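Local coordinates for GTPase activator-like protein (Chaetomium thermophilum, PDB 6SSH), which probably stimulates GTP hydrolysis by a small GTPase, this chain being the Rap/ran-GAP (TSC2 GAP) domain of a longer protein, at residues Asn125-Pro138 against Gln153-Phe166. Numbering follows the deposited sequence.
Sequences NYVYIVITPTPRVP and QRFVMVQVMSQPGF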
# COMPACT_ATOMS: atom_id res chain seq x y z
N ASN A 125 -5.59 10.02 -6.27
CA ASN A 125 -5.80 9.04 -5.23
C ASN A 125 -7.29 8.93 -4.96
O ASN A 125 -7.90 9.85 -4.43
CB ASN A 125 -5.10 9.36 -3.94
CG ASN A 125 -3.57 9.10 -3.95
OD1 ASN A 125 -2.97 9.22 -2.88
ND2 ASN A 125 -2.99 8.72 -5.05
N TYR A 126 -7.89 7.84 -5.37
CA TYR A 126 -9.32 7.66 -5.23
C TYR A 126 -9.68 6.85 -4.01
O TYR A 126 -10.74 7.11 -3.45
CB TYR A 126 -9.88 6.90 -6.43
CG TYR A 126 -9.69 7.59 -7.76
CD1 TYR A 126 -9.48 8.95 -7.86
CD2 TYR A 126 -9.78 6.86 -8.93
CE1 TYR A 126 -9.32 9.55 -9.12
CE2 TYR A 126 -9.59 7.44 -10.19
CZ TYR A 126 -9.37 8.77 -10.27
OH TYR A 126 -9.22 9.35 -11.53
N VAL A 127 -8.87 5.88 -3.61
CA VAL A 127 -9.19 4.90 -2.56
C VAL A 127 -7.98 4.65 -1.71
O VAL A 127 -6.88 4.41 -2.26
CB VAL A 127 -9.60 3.52 -3.20
CG1 VAL A 127 -9.93 2.48 -2.09
CG2 VAL A 127 -10.80 3.68 -4.14
N TYR A 128 -8.17 4.63 -0.39
CA TYR A 128 -7.20 4.15 0.58
C TYR A 128 -7.80 2.94 1.30
O TYR A 128 -8.95 2.98 1.78
CB TYR A 128 -6.82 5.22 1.61
CG TYR A 128 -6.16 6.43 0.99
CD1 TYR A 128 -6.86 7.62 0.86
CD2 TYR A 128 -4.86 6.33 0.46
CE1 TYR A 128 -6.30 8.72 0.31
CE2 TYR A 128 -4.29 7.45 -0.12
CZ TYR A 128 -5.02 8.60 -0.21
OH TYR A 128 -4.50 9.77 -0.81
N ILE A 129 -7.06 1.86 1.36
CA ILE A 129 -7.38 0.66 2.13
C ILE A 129 -6.58 0.74 3.39
O ILE A 129 -5.33 0.61 3.33
CB ILE A 129 -7.10 -0.61 1.37
CG1 ILE A 129 -7.95 -0.68 0.12
CG2 ILE A 129 -7.33 -1.85 2.25
CD1 ILE A 129 -7.47 -1.61 -0.91
N VAL A 130 -7.17 1.11 4.51
CA VAL A 130 -6.46 1.47 5.73
C VAL A 130 -6.45 0.30 6.71
O VAL A 130 -7.54 -0.19 7.10
CB VAL A 130 -7.03 2.69 6.37
CG1 VAL A 130 -6.20 3.07 7.54
CG2 VAL A 130 -7.16 3.85 5.38
N ILE A 131 -5.30 -0.18 7.11
CA ILE A 131 -5.07 -1.30 8.03
C ILE A 131 -4.64 -0.68 9.34
O ILE A 131 -3.62 0.00 9.38
CB ILE A 131 -3.98 -2.25 7.54
CG1 ILE A 131 -4.38 -2.86 6.21
CG2 ILE A 131 -3.66 -3.30 8.60
CD1 ILE A 131 -3.23 -3.51 5.42
N THR A 132 -5.34 -0.91 10.43
CA THR A 132 -4.96 -0.38 11.73
C THR A 132 -4.92 -1.52 12.72
O THR A 132 -5.99 -2.08 13.04
CB THR A 132 -5.98 0.66 12.20
OG1 THR A 132 -6.18 1.64 11.18
CG2 THR A 132 -5.51 1.37 13.42
N PRO A 133 -3.76 -1.88 13.26
CA PRO A 133 -3.69 -2.93 14.28
C PRO A 133 -4.59 -2.61 15.47
O PRO A 133 -4.78 -1.47 15.88
CB PRO A 133 -2.25 -2.93 14.69
CG PRO A 133 -1.53 -2.49 13.39
CD PRO A 133 -2.41 -1.42 12.84
N THR A 134 -5.20 -3.66 16.04
CA THR A 134 -6.07 -3.56 17.21
C THR A 134 -5.72 -4.66 18.18
O THR A 134 -5.39 -5.77 17.75
CB THR A 134 -7.50 -3.63 16.80
OG1 THR A 134 -8.32 -3.52 17.98
CG2 THR A 134 -7.82 -4.96 16.16
N PRO A 135 -5.86 -4.38 19.48
CA PRO A 135 -5.77 -5.46 20.48
C PRO A 135 -7.00 -6.37 20.53
O PRO A 135 -6.94 -7.44 21.14
CB PRO A 135 -5.62 -4.68 21.80
CG PRO A 135 -6.47 -3.45 21.54
CD PRO A 135 -6.19 -3.08 20.11
N ARG A 136 -8.09 -5.92 19.93
CA ARG A 136 -9.35 -6.67 19.99
C ARG A 136 -9.21 -8.06 19.35
O ARG A 136 -8.52 -8.25 18.34
CB ARG A 136 -10.39 -5.85 19.22
CG ARG A 136 -11.88 -6.12 19.32
CD ARG A 136 -12.57 -5.21 18.23
NE ARG A 136 -11.78 -3.99 17.91
CZ ARG A 136 -12.24 -2.96 17.20
NH1 ARG A 136 -13.48 -2.98 16.71
NH2 ARG A 136 -11.45 -1.92 16.99
N VAL A 137 -9.95 -9.00 19.95
CA VAL A 137 -10.15 -10.31 19.38
C VAL A 137 -11.69 -10.44 19.27
O VAL A 137 -12.40 -10.09 20.19
CB VAL A 137 -9.58 -11.37 20.31
CG1 VAL A 137 -9.99 -12.82 19.86
CG2 VAL A 137 -8.06 -11.19 20.36
N PRO A 138 -12.20 -10.92 18.12
CA PRO A 138 -13.67 -11.09 18.00
C PRO A 138 -14.20 -11.87 19.17
O PRO A 138 -13.67 -12.90 19.58
CB PRO A 138 -13.82 -11.84 16.66
CG PRO A 138 -12.61 -11.64 15.93
CD PRO A 138 -11.49 -11.38 16.92
N GLN A 153 -4.70 -15.43 15.76
CA GLN A 153 -5.08 -14.93 17.08
C GLN A 153 -4.83 -13.43 17.25
O GLN A 153 -5.16 -12.87 18.30
CB GLN A 153 -4.27 -15.68 18.15
CG GLN A 153 -4.56 -17.18 18.26
CD GLN A 153 -3.80 -17.85 19.42
OE1 GLN A 153 -3.03 -17.20 20.14
NE2 GLN A 153 -4.01 -19.15 19.58
N ARG A 154 -4.29 -12.78 16.22
CA ARG A 154 -4.02 -11.35 16.25
C ARG A 154 -4.70 -10.68 15.09
O ARG A 154 -4.70 -11.22 14.01
CB ARG A 154 -2.52 -11.13 16.28
CG ARG A 154 -1.98 -11.83 17.54
CD ARG A 154 -0.66 -11.31 17.98
NE ARG A 154 0.31 -11.61 16.96
CZ ARG A 154 0.99 -10.70 16.26
NH1 ARG A 154 0.89 -9.41 16.55
NH2 ARG A 154 1.84 -11.12 15.35
N PHE A 155 -5.22 -9.47 15.29
CA PHE A 155 -6.16 -8.87 14.36
C PHE A 155 -5.83 -7.44 14.03
O PHE A 155 -5.10 -6.76 14.81
CB PHE A 155 -7.59 -8.97 14.91
CG PHE A 155 -8.05 -10.38 15.11
CD1 PHE A 155 -7.70 -11.10 16.24
CD2 PHE A 155 -8.83 -10.99 14.13
CE1 PHE A 155 -8.08 -12.44 16.40
CE2 PHE A 155 -9.23 -12.32 14.27
CZ PHE A 155 -8.85 -13.03 15.40
N VAL A 156 -6.37 -7.00 12.90
CA VAL A 156 -6.33 -5.58 12.50
C VAL A 156 -7.75 -5.17 12.10
O VAL A 156 -8.62 -6.00 11.84
CB VAL A 156 -5.38 -5.33 11.33
CG1 VAL A 156 -3.95 -5.77 11.68
CG2 VAL A 156 -5.85 -6.03 10.09
N MET A 157 -7.99 -3.88 12.07
CA MET A 157 -9.13 -3.27 11.46
C MET A 157 -8.81 -2.87 10.06
O MET A 157 -7.72 -2.35 9.81
CB MET A 157 -9.60 -2.08 12.26
CG MET A 157 -9.95 -2.43 13.71
SD MET A 157 -11.11 -3.80 13.97
CE MET A 157 -12.46 -3.15 13.03
N VAL A 158 -9.71 -3.12 9.13
CA VAL A 158 -9.55 -2.72 7.74
C VAL A 158 -10.71 -1.84 7.35
O VAL A 158 -11.87 -2.24 7.59
CB VAL A 158 -9.49 -3.94 6.75
CG1 VAL A 158 -9.32 -3.42 5.33
CG2 VAL A 158 -8.37 -4.87 7.11
N GLN A 159 -10.44 -0.65 6.85
CA GLN A 159 -11.45 0.32 6.46
C GLN A 159 -11.12 0.89 5.09
O GLN A 159 -9.94 1.21 4.79
CB GLN A 159 -11.50 1.45 7.47
CG GLN A 159 -12.52 2.56 7.19
CD GLN A 159 -12.61 3.60 8.33
OE1 GLN A 159 -12.05 3.42 9.41
NE2 GLN A 159 -13.31 4.70 8.07
N VAL A 160 -12.09 1.03 4.23
CA VAL A 160 -11.87 1.63 2.93
C VAL A 160 -12.32 3.07 3.04
O VAL A 160 -13.45 3.36 3.56
CB VAL A 160 -12.57 0.86 1.81
CG1 VAL A 160 -12.45 1.55 0.44
CG2 VAL A 160 -12.12 -0.53 1.75
N MET A 161 -11.50 4.00 2.57
CA MET A 161 -11.81 5.42 2.54
C MET A 161 -11.68 5.89 1.13
O MET A 161 -10.65 5.67 0.52
CB MET A 161 -10.89 6.24 3.44
CG MET A 161 -11.02 5.90 4.88
SD MET A 161 -9.93 6.86 5.91
CE MET A 161 -10.23 8.54 5.42
N SER A 162 -12.71 6.47 0.55
CA SER A 162 -12.64 6.86 -0.87
C SER A 162 -13.21 8.22 -1.11
O SER A 162 -13.94 8.79 -0.25
CB SER A 162 -13.37 5.85 -1.74
OG SER A 162 -14.75 5.78 -1.40
N GLN A 163 -12.91 8.78 -2.28
CA GLN A 163 -13.49 10.07 -2.66
C GLN A 163 -15.02 10.06 -2.58
O GLN A 163 -15.67 9.03 -2.74
CB GLN A 163 -13.12 10.39 -4.09
CG GLN A 163 -11.68 10.53 -4.35
CD GLN A 163 -11.15 11.79 -3.83
OE1 GLN A 163 -11.89 12.66 -3.41
NE2 GLN A 163 -9.83 11.93 -3.88
N PRO A 164 -15.65 11.23 -2.39
CA PRO A 164 -17.11 11.26 -2.42
C PRO A 164 -17.66 10.81 -3.78
O PRO A 164 -17.09 11.21 -4.79
CB PRO A 164 -17.45 12.74 -2.20
CG PRO A 164 -16.23 13.30 -1.53
CD PRO A 164 -15.05 12.52 -2.02
N GLY A 165 -18.65 9.95 -3.76
CA GLY A 165 -19.25 9.43 -4.99
C GLY A 165 -18.52 8.19 -5.51
O GLY A 165 -19.03 7.56 -6.46
N PHE A 166 -17.41 7.78 -4.90
CA PHE A 166 -16.69 6.60 -5.36
C PHE A 166 -17.47 5.38 -4.93
O PHE A 166 -18.00 5.32 -3.82
CB PHE A 166 -15.26 6.57 -4.81
CG PHE A 166 -14.40 5.57 -5.52
CD1 PHE A 166 -14.36 4.28 -5.06
CD2 PHE A 166 -13.73 5.91 -6.66
CE1 PHE A 166 -13.63 3.31 -5.76
CE2 PHE A 166 -12.99 4.96 -7.34
CZ PHE A 166 -12.91 3.70 -6.91
O HOH W 1 -5.75 -8.41 17.96
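P138 lies over one face of the F155 ring, its CD 3.5 Å from the ring centroid and 12° off the normal, a CH-pi contact. V137 meets the same ring obliquely through CG1. A water sits in plane at the edge of F155, accepting from F155 N and donating to the carbonyls of T134 and R136, so it links segments 125-138 and 153-166 beside T134 and F155. Nearby, M157 is folded at chi2 and chi3 and places SD over the centre of the R136 guanidinium, 3.5 Å from R136 CZ; the two side chains cross at about a right angle. R136 N donates to T134 OG1 (3.1 Å), forming an ST turn. Strands 127-134 and 155-162 are antiparallel neighbours in the mixed sheet of the GAP domain, with 104-109 flanking the first and 176-179 the second. Paired backbone bonds join Y128 to M161, V130 to Q159 and T132 to M157. On the face carrying V127, I129 and I131, V127 CG1 meets V160 CG1 at 3.7 Å, I129 and V158 lie side by side pointing the same way, and I131 CG2 reaches V156; L183 of helix 183-201 touches V156 and V158. On the other face V130 CG2 rests near M161 SD. At the far end V127 CG2, anti to its carbonyl carbon, stands over one face of the F166 ring, offset toward the rim, 3.7 Å from the centroid, while Y126 CB meets F166 CE2 obliquely; W201 packs edge-to-face with both Y126 and F166. Q163, bent at chi2 (-74°), points its amide at N125, NE2 donating to N125 O at 2.9 Å, nearly in line with the carbonyl, and the hydroxyl of Y128 donates to a lone pair of N125 OD1 at 2.6 Å.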